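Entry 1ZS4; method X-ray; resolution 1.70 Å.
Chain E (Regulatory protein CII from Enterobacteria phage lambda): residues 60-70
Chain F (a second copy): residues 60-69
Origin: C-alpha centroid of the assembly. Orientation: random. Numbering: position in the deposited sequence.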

# COMPACT_ATOMS: atom_id res chain seq x y z
N GLU E 60 -8.19 -19.11 -5.39
CA GLU E 60 -8.50 -18.39 -4.16
C GLU E 60 -7.22 -18.13 -3.35
O GLU E 60 -7.20 -18.27 -2.12
N TRP E 61 -6.16 -17.76 -4.07
CA TRP E 61 -4.86 -17.48 -3.49
C TRP E 61 -4.52 -16.00 -3.32
O TRP E 61 -3.35 -15.62 -3.18
N GLY E 62 -5.53 -15.15 -3.31
CA GLY E 62 -5.25 -13.75 -3.09
C GLY E 62 -4.86 -13.53 -1.63
O GLY E 62 -5.16 -14.37 -0.75
N VAL E 63 -4.19 -12.42 -1.35
CA VAL E 63 -3.77 -12.12 0.01
C VAL E 63 -4.29 -10.77 0.47
O VAL E 63 -4.77 -9.96 -0.33
N VAL E 64 -4.21 -10.52 1.78
CA VAL E 64 -4.69 -9.27 2.32
C VAL E 64 -4.02 -8.07 1.67
O VAL E 64 -2.80 -8.09 1.41
N ASP E 65 -4.82 -7.05 1.37
CA ASP E 65 -4.33 -5.82 0.78
C ASP E 65 -3.31 -5.20 1.73
O ASP E 65 -3.56 -5.09 2.93
N ASP E 66 -2.16 -4.77 1.22
CA ASP E 66 -1.16 -4.21 2.11
C ASP E 66 -1.61 -2.94 2.84
O ASP E 66 -1.21 -2.72 3.98
N ASP E 67 -2.44 -2.13 2.20
CA ASP E 67 -2.92 -0.91 2.84
C ASP E 67 -3.82 -1.26 4.02
O ASP E 67 -3.65 -0.73 5.11
N MET E 68 -4.79 -2.14 3.78
CA MET E 68 -5.71 -2.54 4.84
C MET E 68 -4.94 -3.22 5.96
O MET E 68 -5.29 -3.04 7.13
N ALA E 69 -3.91 -4.00 5.63
CA ALA E 69 -3.13 -4.65 6.67
C ALA E 69 -2.47 -3.56 7.51
O ALA E 69 -2.33 -3.71 8.73
N ARG E 70 -2.06 -2.45 6.88
CA ARG E 70 -1.44 -1.36 7.62
C ARG E 70 -2.44 -0.80 8.62
O ARG E 70 -2.10 -0.58 9.78
N GLU F 60 7.02 -12.54 -0.15
CA GLU F 60 6.41 -12.88 1.13
C GLU F 60 4.90 -13.09 1.05
O GLU F 60 4.14 -12.71 1.93
N TRP F 61 4.47 -13.74 -0.03
CA TRP F 61 3.06 -14.01 -0.24
C TRP F 61 2.52 -14.90 0.90
O TRP F 61 3.07 -15.97 1.16
N GLY F 62 1.46 -14.43 1.56
CA GLY F 62 0.88 -15.20 2.65
C GLY F 62 1.41 -14.85 4.04
O GLY F 62 0.75 -15.16 5.05
N VAL F 63 2.57 -14.21 4.08
CA VAL F 63 3.22 -13.81 5.33
C VAL F 63 2.40 -12.75 6.05
O VAL F 63 2.18 -12.84 7.26
N VAL F 64 1.94 -11.74 5.32
CA VAL F 64 1.15 -10.70 5.96
C VAL F 64 -0.14 -11.30 6.55
O VAL F 64 -0.55 -10.95 7.66
N ASP F 65 -0.78 -12.21 5.82
CA ASP F 65 -2.00 -12.85 6.32
C ASP F 65 -1.69 -13.62 7.61
O ASP F 65 -2.48 -13.62 8.56
N ASP F 66 -0.54 -14.26 7.65
CA ASP F 66 -0.14 -14.99 8.84
C ASP F 66 0.08 -14.00 9.99
O ASP F 66 -0.24 -14.32 11.14
N ASP F 67 0.61 -12.82 9.70
CA ASP F 67 0.83 -11.82 10.74
C ASP F 67 -0.51 -11.31 11.28
O ASP F 67 -0.66 -11.08 12.48
N MET F 68 -1.46 -11.12 10.37
CA MET F 68 -2.78 -10.62 10.77
C MET F 68 -3.51 -11.61 11.68
O MET F 68 -4.24 -11.20 12.59
N ALA F 69 -3.31 -12.90 11.43
CA ALA F 69 -3.95 -13.93 12.24
C ALA F 69 -3.40 -13.82 13.67
O ALA F 69 -4.14 -13.96 14.65

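Two copies of one sequence need not meet in equivalent ways, and the contact between residues 60-70 of chain E and 60-69 of chain F of the lambda CII protein illustrates how a single segment can adopt two conformations and pack against itself. In chain F the helix begins at Val63(F); in chain E the same residues remain extended, and the helix starts only at Asp66(E). The nearest CA pairs do not match residue for residue: Val63(E) lies nearest Gly62(F), and Val64(E) nearest Asp65(F).

Glu60(F) stays out of reach of the other stretch, and the interface opens with Trp61(F). Its CA-to-CB bond points sideways, but a t rotamer (chi1 -159°, chi2 -103°) brings the indole up to chain E. There the ring serves two purposes. At its edge, NE1 of Trp61(F) donates a hydrogen bond to the carbonyl O of Trp61(E), 2.8 Å away; over one face sits Val63(E), m rotamer, whose CG1 lies 3.5 Å from the centroid of the five-membered ring, only 14° off the normal, in a CH-pi contact. The polar edge is thus satisfied while the apolar face is covered. The indole of Trp61(E) stands farther off, its CE3 4.3 Å from CD1 of Trp61(F).

Gly62(F) occupies the N-cap position with positive phi, where a CB would be jammed against the preceding carbonyl O. Its N lies 3.7 Å from CG1 of Val63(E). Val63(F), also t, points away as the helix gets under way.

Val64(F) turns toward chain E in a t rotamer. Its CG1 packs 3.5 Å from CG1 of Val64(E), a p rotamer that also points in, and 3.6 Å from CB of Ala69(E), so one methyl bridges the loop and the helix of the partner. Its other methyl, CG2, lies 3.9 Å from OD1 of Asp66(E).

Asp65(F) starts sideways, but its m rotamer carries the carboxylate across. OD2 of Asp65(F) accepts a nearly straight hydrogen bond (2.9 Å, 167°) from the backbone N of Val64(E). In chain E the same residue points away and caps its own helix: OD2 of Asp65(E) accepts from N of Met68(E) at 3.0 Å.

Asp66(F) and Asp67(F) make no contact here. One turn beyond Val64(F), Met68(F) points in with chi1 and chi2 both m, placing its SD 4.0 Å from CB of Ala69(E). Its counterpart Met68(E) leads away, completing the asymmetry.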

# COMPACT_ATOMS: atom_id res chain seq x y z
CB GLU E 60 -9.53 -19.16 -3.33
CG GLU E 60 -10.93 -19.05 -3.90
CD GLU E 60 -11.93 -19.89 -3.12
OE1 GLU E 60 -11.91 -19.83 -1.88
OE2 GLU E 60 -12.73 -20.62 -3.76
CB TRP E 61 -3.77 -18.17 -4.33
CG TRP E 61 -3.37 -19.49 -3.77
CD1 TRP E 61 -4.20 -20.49 -3.33
CD2 TRP E 61 -2.04 -19.95 -3.54
NE1 TRP E 61 -3.46 -21.54 -2.85
CE2 TRP E 61 -2.13 -21.24 -2.97
CE3 TRP E 61 -0.77 -19.40 -3.77
CZ2 TRP E 61 -1.00 -21.98 -2.62
CZ3 TRP E 61 0.35 -20.14 -3.42
CH2 TRP E 61 0.23 -21.42 -2.85
CB VAL E 63 -2.22 -12.16 0.14
CG1 VAL E 63 -1.73 -13.57 -0.12
CG2 VAL E 63 -1.57 -11.20 -0.86
CB VAL E 64 -4.48 -9.19 3.85
CG1 VAL E 64 -3.01 -9.20 4.20
CG2 VAL E 64 -5.16 -7.94 4.40
CB ASP E 65 -5.51 -4.86 0.57
CG ASP E 65 -5.07 -3.51 0.07
OD1 ASP E 65 -4.71 -3.40 -1.13
OD2 ASP E 65 -5.08 -2.55 0.87
CB ASP E 66 0.16 -3.94 1.37
CG ASP E 66 0.96 -5.21 1.11
OD1 ASP E 66 1.04 -6.09 2.01
OD2 ASP E 66 1.53 -5.32 0.01
CB ASP E 67 -3.71 -0.02 1.88
CG ASP E 67 -2.82 0.75 0.92
OD1 ASP E 67 -1.65 1.04 1.26
OD2 ASP E 67 -3.32 1.08 -0.19
CB MET E 68 -6.80 -3.48 4.31
CG MET E 68 -7.71 -2.83 3.28
SD MET E 68 -8.38 -1.28 3.86
CE MET E 68 -7.75 -0.15 2.63
CB ALA E 69 -2.06 -5.58 6.06
CB ARG E 70 -1.02 -0.21 6.71
CG ARG E 70 -0.48 0.96 7.52
CD ARG E 70 -0.47 2.28 6.79
NE ARG E 70 -0.05 3.33 7.73
CZ ARG E 70 1.19 3.46 8.19
NH1 ARG E 70 2.15 2.63 7.79
NH2 ARG E 70 1.46 4.41 9.08
CB GLU F 60 6.77 -11.79 2.17
CG GLU F 60 8.28 -11.83 2.50
CD GLU F 60 8.69 -10.87 3.61
OE1 GLU F 60 7.92 -10.71 4.58
OE2 GLU F 60 9.81 -10.30 3.52
CB TRP F 61 2.88 -14.72 -1.58
CG TRP F 61 1.49 -14.63 -2.18
CD1 TRP F 61 0.54 -15.61 -2.19
CD2 TRP F 61 0.96 -13.54 -2.92
NE1 TRP F 61 -0.56 -15.19 -2.91
CE2 TRP F 61 -0.32 -13.92 -3.37
CE3 TRP F 61 1.46 -12.26 -3.27
CZ2 TRP F 61 -1.13 -13.07 -4.15
CZ3 TRP F 61 0.65 -11.42 -4.04
CH2 TRP F 61 -0.63 -11.83 -4.48
CB VAL F 63 4.65 -13.26 5.08
CG1 VAL F 63 5.24 -12.68 6.38
CG2 VAL F 63 5.56 -14.37 4.56
CB VAL F 64 0.83 -9.58 4.96
CG1 VAL F 64 0.09 -8.45 5.66
CG2 VAL F 64 2.12 -9.08 4.35
CB ASP F 65 -2.60 -13.79 5.28
CG ASP F 65 -3.48 -13.06 4.26
OD1 ASP F 65 -4.68 -12.82 4.52
OD2 ASP F 65 -2.97 -12.70 3.19
CB ASP F 66 1.13 -15.80 8.59
CG ASP F 66 1.49 -16.68 9.77
OD1 ASP F 66 0.70 -17.60 10.10
OD2 ASP F 66 2.56 -16.45 10.38
CB ASP F 67 1.63 -10.60 10.24
CG ASP F 67 3.06 -10.95 9.84
OD1 ASP F 67 3.62 -11.92 10.38
OD2 ASP F 67 3.62 -10.22 8.99
CB MET F 68 -3.63 -10.31 9.53
CG MET F 68 -3.09 -9.15 8.65
SD MET F 68 -2.87 -7.55 9.49
CE MET F 68 -1.11 -7.55 9.87
CB ALA F 69 -3.68 -15.33 11.66